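Local coordinates for uncharacterized protein SAV2460 (Streptomyces avermitilis, PDB 2QNG), which is of unknown function but binds two calcium ions and belongs to the CAPAB/TerDEXZ family of TerD-domain proteins, at residues A[138-141]-A[142-145]. Residues are numbered along the deposited sequence; the frame is centred on the assembly and turned at random.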
ATOM      1  N   ARG A 138       6.141  -4.534  -6.138  1.00  8.83           N
ATOM      2  CA  ARG A 138       6.340  -3.928  -7.453  1.00  9.97           C
ATOM      3  C   ARG A 138       5.190  -2.983  -7.717  1.00 10.09           C
ATOM      4  O   ARG A 138       4.040  -3.335  -7.506  1.00 11.02           O
ATOM      5  CB  ARG A 138       6.368  -5.001  -8.559  1.00 10.43           C
ATOM      6  CG  ARG A 138       6.665  -4.460  -9.964  1.00 11.69           C
ATOM      7  CD  ARG A 138       6.482  -5.563 -11.019  1.00 13.39           C
ATOM      8  NE  ARG A 138       5.082  -6.007 -11.117  1.00 16.24           N
ATOM      9  CZ  ARG A 138       4.682  -6.998 -11.918  1.00 17.36           C
ATOM     10  NH1 ARG A 138       5.576  -7.628 -12.658  1.00 18.43           N
ATOM     11  NH2 ARG A 138       3.407  -7.355 -11.970  1.00 20.65           N
HETATM   12  N   MSE A 139       5.518  -1.813  -8.220  1.00 10.36           N
HETATM   13  CA  MSE A 139       4.493  -0.888  -8.666  0.50 11.95           C
HETATM   14  C   MSE A 139       4.720  -0.594 -10.126  1.00 11.06           C
HETATM   15  O   MSE A 139       5.853  -0.366 -10.537  1.00 11.44           O
HETATM   16  CB  MSE A 139       4.519   0.409  -7.877  0.50 12.96           C
HETATM   17  CG  MSE A 139       3.584   0.396  -6.714  0.50 14.58           C
HETATM   18 SE   MSE A 139       3.606   2.039  -5.703  0.50 20.07          SE
HETATM   19  CE  MSE A 139       5.419   1.884  -5.049  0.50 17.73           C
ATOM     20  N   ARG A 140       3.628  -0.625 -10.893  1.00 10.29           N
ATOM     21  CA  ARG A 140       3.759  -0.285 -12.294  0.50 11.48           C
ATOM     22  C   ARG A 140       2.562   0.480 -12.835  1.00 11.70           C
ATOM     23  O   ARG A 140       1.479   0.530 -12.224  1.00 12.00           O
ATOM     24  CB  ARG A 140       4.022  -1.522 -13.127  0.50 12.71           C
ATOM     25  CG  ARG A 140       2.873  -2.461 -13.125  0.50 13.62           C
ATOM     26  CD  ARG A 140       3.188  -3.655 -13.967  0.50 15.06           C
ATOM     27  NE  ARG A 140       2.028  -4.524 -14.098  0.50 15.73           N
ATOM     28  CZ  ARG A 140       2.008  -5.613 -14.861  0.50 17.10           C
ATOM     29  NH1 ARG A 140       3.092  -5.971 -15.546  0.50 18.60           N
ATOM     30  NH2 ARG A 140       0.908  -6.345 -14.932  0.50 19.29           N
ATOM     31  N   GLU A 141       2.832   1.161 -13.945  1.00 11.53           N
ATOM     32  CA  GLU A 141       1.789   1.799 -14.724  1.00 14.06           C
ATOM     33  C   GLU A 141       1.744   1.088 -16.048  1.00 14.74           C
ATOM     34  O   GLU A 141       2.715   1.145 -16.806  1.00 14.55           O
ATOM     35  CB  GLU A 141       2.028   3.261 -15.000  1.00 15.65           C
ATOM     36  CG  GLU A 141       0.943   3.669 -16.024  1.00 18.87           C
ATOM     37  CD  GLU A 141       0.696   5.108 -16.142  1.00 21.93           C
ATOM     38  OE1 GLU A 141       1.676   5.880 -16.078  1.00 25.55           O
ATOM     39  OE2 GLU A 141      -0.492   5.421 -16.358  1.00 21.63           O
ATOM     40  N   GLY A 142       0.645   0.402 -16.338  1.00 15.48           N
ATOM     41  CA  GLY A 142       0.641  -0.481 -17.495  1.00 16.19           C
ATOM     42  C   GLY A 142       1.759  -1.496 -17.326  1.00 15.51           C
ATOM     43  O   GLY A 142       1.849  -2.201 -16.316  1.00 16.84           O
ATOM     44  N   TYR A 143       2.679  -1.512 -18.283  1.00 15.15           N
ATOM     45  CA  TYR A 143       3.809  -2.410 -18.227  1.00 14.68           C
ATOM     46  C   TYR A 143       5.084  -1.718 -17.739  1.00 13.49           C
ATOM     47  O   TYR A 143       6.141  -2.335 -17.675  1.00 14.50           O
ATOM     48  CB  TYR A 143       4.061  -3.022 -19.597  1.00 15.97           C
ATOM     49  CG  TYR A 143       2.948  -3.902 -20.144  1.00 17.37           C
ATOM     50  CD1 TYR A 143       2.196  -4.734 -19.309  1.00 18.55           C
ATOM     51  CD2 TYR A 143       2.676  -3.920 -21.507  1.00 18.02           C
ATOM     52  CE1 TYR A 143       1.203  -5.556 -19.828  1.00 19.53           C
ATOM     53  CE2 TYR A 143       1.676  -4.745 -22.037  1.00 20.02           C
ATOM     54  CZ  TYR A 143       0.941  -5.557 -21.186  1.00 19.75           C
ATOM     55  OH  TYR A 143      -0.058  -6.367 -21.716  1.00 21.89           O
ATOM     56  N   THR A 144       4.987  -0.437 -17.401  1.00 11.92           N
ATOM     57  CA  THR A 144       6.160   0.321 -16.943  1.00 11.78           C
ATOM     58  C   THR A 144       6.366   0.156 -15.441  1.00 11.31           C
ATOM     59  O   THR A 144       5.537   0.592 -14.642  1.00 12.18           O
ATOM     60  CB  THR A 144       6.001   1.795 -17.289  1.00 12.28           C
ATOM     61  OG1 THR A 144       5.973   1.928 -18.715  1.00 12.58           O
ATOM     62  CG2 THR A 144       7.112   2.661 -16.690  1.00 12.63           C
ATOM     63  N   VAL A 145       7.472  -0.465 -15.056  1.00 10.10           N
ATOM     64  CA  VAL A 145       7.766  -0.611 -13.631  1.00 10.89           C
ATOM     65  C   VAL A 145       8.213   0.739 -13.076  1.00 10.98           C
ATOM     66  O   VAL A 145       9.183   1.352 -13.594  1.00 11.67           O
ATOM     67  CB  VAL A 145       8.847  -1.681 -13.408  1.00 10.74           C
ATOM     68  CG1 VAL A 145       9.216  -1.835 -11.935  1.00 11.25           C
ATOM     69  CG2 VAL A 145       8.351  -3.014 -13.946  1.00 12.62           C
TER
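The guanidinium of Arg140 is sandwiched: the carbonyl O of Gly142 lies over one face, and NH2 of Arg138 sits 3.6 Å above the other, over its centre. In return, CD of Arg140 lies over a face of the Arg138 guanidinium, toward its rim. The ring of Tyr143 runs alongside, its plane turned 59° from the Arg140 guanidinium, and presents its edge, CD1 lying 4.1 Å from NH1 of Arg140. These contacts belong to one of two modelled conformers of Arg140. This is a beta hairpin with a two-residue loop, closed by a type II' turn from Glu141 to Thr144 with Gly142 and Tyr143 at its corners, and it illustrates how the closing of a tight turn arranges the side chains beside it. It joins strand 135-141 to the outermost strand 144-149 of one five-stranded antiparallel sheet in the TerD domain. Gly142 takes up the positive phi of 58° required at the first corner of such a turn. One step beyond the closing pair, Arg140 and Val145 make a non-hydrogen-bonded pair. With chi1 at 66°, CG of Arg140 is lodged between its own backbone N and carbonyl carbon, and from there the extended chain passes the turn, bringing CD within 3.1 Å of Gly142 O. Arg138 bends at chi3 instead, and both guanidinium groups form salt bridges to Glu34, Arg140 NH2 to OE1 and Arg138 NH2 to OE2, so one carboxylate holds the pair. Glu141 points to the face of the sheet it shares with Thr144, opposite that of Arg140 and Val145, its OE2 accepting backbone hydrogen bonds from Arg31 and Lys32. Glu141 and Thr144 form the hydrogen-bonded pair next to the turn, Glu141 N donating to Thr144 O at 2.9 Å and Thr144 N to Glu141 O at 2.8 Å.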